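Local coordinates for protein kirola (Actinidia deliciosa, PDB 4IGW) that probably binds small hydrophobic ligands in the interior of its Bet v 1-like fold and is a kiwifruit allergen (Act d 11), at residues M93-T98 with D126-N131. Sequence-based numbering, arbitrary orientation.
Sequences MELYKT and DVEEPN
Tyr96 reaches from the start of strand 96-106 to the loop that leads into helix 131-147, and its hydroxyl donates a hydrogen bond to the backbone carbonyl of Glu128, OH to O 2.9 Å. The carbonyl oxygen lies at the ring edge, near the ring plane, whereas the donor stands above the carbonyl plane, 40° out of it, with a C=O...OH angle of 139°. With CG anti to the carbonyl carbon (chi1 -47°), the ring extends toward the loop. Around this bond lies the more closely packed part of the contact. Val127 CG1, anti to its backbone N, touches both Tyr96 CE1 at 3.8 Å and Leu95 CB at 3.9 Å. Beside the hydroxyl, Pro130 CD comes within 3.6 Å of Tyr96 OH; the buried proline, at the N-cap position of helix 131-147, also packs on Phe99, Phe118 and Tyr120 of the sheet and on Met7. Phe99 meets the tyrosine ring edge-to-face. Glu129 turns away from this contact, its OE1 hydrogen-bonded to Tyr120 OH and its OE2 in a salt bridge with Lys122 NZ.

The outer side is looser. There Leu95 CD1 meets the exposed Glu128 side chain only at OE1, 4.1 Å away, a glancing touch without polar pairing.

The two segments thus join the entrance of a strand to the approach of the long C-terminal helix of the Bet v 1 fold. Because the hydrogen bond uses a main-chain acceptor, it depends on where the backbone runs at Glu128 and not on that residue's side chain, whose carboxylate is left out of the bond.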
loop_
_atom_site.group_PDB
_atom_site.type_symbol
_atom_site.label_atom_id
_atom_site.label_comp_id
_atom_site.label_asym_id
_atom_site.label_seq_id
_atom_site.Cartn_x
_atom_site.Cartn_y
_atom_site.Cartn_z
ATOM N N MET A 93 10.605 -8.850 -3.236
ATOM C CA MET A 93 11.135 -9.294 -4.524
ATOM C C MET A 93 11.989 -10.540 -4.399
ATOM O O MET A 93 12.383 -11.134 -5.377
ATOM C CB MET A 93 11.933 -8.178 -5.204
ATOM C CG MET A 93 11.116 -6.962 -5.540
ATOM S SD MET A 93 9.894 -7.335 -6.785
ATOM C CE MET A 93 8.484 -7.748 -5.789
ATOM N N GLU A 94 12.280 -10.923 -3.171
ATOM C CA GLU A 94 12.887 -12.224 -2.863
ATOM C C GLU A 94 11.931 -13.359 -3.159
ATOM O O GLU A 94 12.383 -14.424 -3.517
ATOM C CB GLU A 94 13.212 -12.326 -1.378
ATOM C CG GLU A 94 13.978 -11.147 -0.819
ATOM C CD GLU A 94 15.478 -11.397 -0.707
ATOM O OE1 GLU A 94 16.074 -11.092 0.387
ATOM O OE2 GLU A 94 16.033 -11.891 -1.727
ATOM N N LEU A 95 10.630 -13.139 -2.936
ATOM C CA LEU A 95 9.590 -14.172 -3.031
ATOM C C LEU A 95 8.844 -14.048 -4.342
ATOM O O LEU A 95 8.556 -15.034 -4.989
ATOM C CB LEU A 95 8.604 -14.063 -1.846
ATOM C CG LEU A 95 9.204 -14.295 -0.431
ATOM C CD1 LEU A 95 8.204 -13.999 0.712
ATOM C CD2 LEU A 95 9.754 -15.706 -0.299
ATOM N N TYR A 96 8.526 -12.833 -4.744
ATOM C CA TYR A 96 7.698 -12.644 -5.937
ATOM C C TYR A 96 8.468 -11.985 -7.040
ATOM O O TYR A 96 9.240 -11.110 -6.806
ATOM C CB TYR A 96 6.424 -11.838 -5.632
ATOM C CG TYR A 96 5.713 -12.323 -4.408
ATOM C CD1 TYR A 96 4.753 -13.307 -4.472
ATOM C CD2 TYR A 96 6.032 -11.818 -3.168
ATOM C CE1 TYR A 96 4.124 -13.771 -3.328
ATOM C CE2 TYR A 96 5.394 -12.277 -2.026
ATOM C CZ TYR A 96 4.439 -13.244 -2.120
ATOM O OH TYR A 96 3.804 -13.705 -0.991
ATOM N N LYS A 97 8.206 -12.427 -8.251
ATOM C CA LYS A 97 8.819 -11.883 -9.427
ATOM C C LYS A 97 8.274 -10.492 -9.707
ATOM O O LYS A 97 9.048 -9.565 -9.907
ATOM C CB LYS A 97 8.567 -12.813 -10.608
ATOM C CG LYS A 97 9.286 -12.433 -11.891
ATOM C CD LYS A 97 8.698 -13.177 -13.072
ATOM C CE LYS A 97 9.259 -12.618 -14.365
ATOM N NZ LYS A 97 8.866 -13.398 -15.603
ATOM N N THR A 98 6.953 -10.349 -9.743
ATOM C CA THR A 98 6.303 -9.030 -9.770
ATOM C C THR A 98 5.233 -8.973 -8.649
ATOM O O THR A 98 4.709 -10.013 -8.168
ATOM C CB THR A 98 5.663 -8.703 -11.152
ATOM O OG1 THR A 98 4.564 -9.582 -11.334
ATOM C CG2 THR A 98 6.653 -8.863 -12.323
ATOM N N ASP A 126 5.656 -23.039 -4.539
ATOM C CA ASP A 126 5.514 -23.191 -3.089
ATOM C C ASP A 126 5.774 -21.907 -2.271
ATOM O O ASP A 126 5.893 -21.971 -1.051
ATOM C CB ASP A 126 6.453 -24.303 -2.618
ATOM C CG ASP A 126 7.902 -24.050 -3.029
ATOM O OD1 ASP A 126 8.475 -24.907 -3.735
ATOM O OD2 ASP A 126 8.459 -22.982 -2.674
ATOM N N VAL A 127 5.901 -20.757 -2.933
ATOM C CA VAL A 127 5.931 -19.458 -2.255
ATOM C C VAL A 127 4.526 -19.187 -1.658
ATOM O O VAL A 127 3.499 -19.550 -2.217
ATOM C CB VAL A 127 6.392 -18.269 -3.217
ATOM C CG1 VAL A 127 6.066 -16.938 -2.599
ATOM C CG2 VAL A 127 7.882 -18.339 -3.546
ATOM N N GLU A 128 4.482 -18.556 -0.500
ATOM C CA GLU A 128 3.225 -18.389 0.200
ATOM C C GLU A 128 2.423 -17.261 -0.406
ATOM O O GLU A 128 2.958 -16.424 -1.127
ATOM C CB GLU A 128 3.509 -18.086 1.669
ATOM C CG GLU A 128 4.090 -16.686 1.895
ATOM C CD GLU A 128 4.940 -16.562 3.155
ATOM O OE1 GLU A 128 5.445 -15.432 3.365
ATOM O OE2 GLU A 128 5.101 -17.558 3.924
ATOM N N GLU A 129 1.139 -17.225 -0.061
ATOM C CA GLU A 129 0.301 -16.083 -0.373
ATOM C C GLU A 129 0.660 -14.942 0.603
ATOM O O GLU A 129 1.020 -15.162 1.714
ATOM C CB GLU A 129 -1.198 -16.422 -0.291
ATOM C CG GLU A 129 -1.659 -17.665 -1.074
ATOM C CD GLU A 129 -1.554 -17.549 -2.602
ATOM O OE1 GLU A 129 -2.138 -16.610 -3.219
ATOM O OE2 GLU A 129 -0.887 -18.439 -3.182
ATOM N N PRO A 130 0.555 -13.694 0.156
ATOM C CA PRO A 130 0.925 -12.516 1.004
ATOM C C PRO A 130 -0.132 -12.145 2.042
ATOM O O PRO A 130 -0.476 -10.996 2.187
ATOM C CB PRO A 130 1.082 -11.388 -0.024
ATOM C CG PRO A 130 0.165 -11.785 -1.135
ATOM C CD PRO A 130 0.193 -13.304 -1.219
ATOM N N ASN A 131 -0.687 -13.106 2.743
ATOM C CA ASN A 131 -1.632 -12.765 3.830
ATOM C C ASN A 131 -1.048 -11.849 4.899
ATOM O O ASN A 131 -1.701 -10.910 5.350
ATOM C CB ASN A 131 -2.157 -14.030 4.488
ATOM C CG ASN A 131 -3.148 -14.775 3.593
ATOM O OD1 ASN A 131 -2.858 -15.871 3.090
ATOM N ND2 ASN A 131 -4.327 -14.169 3.386
#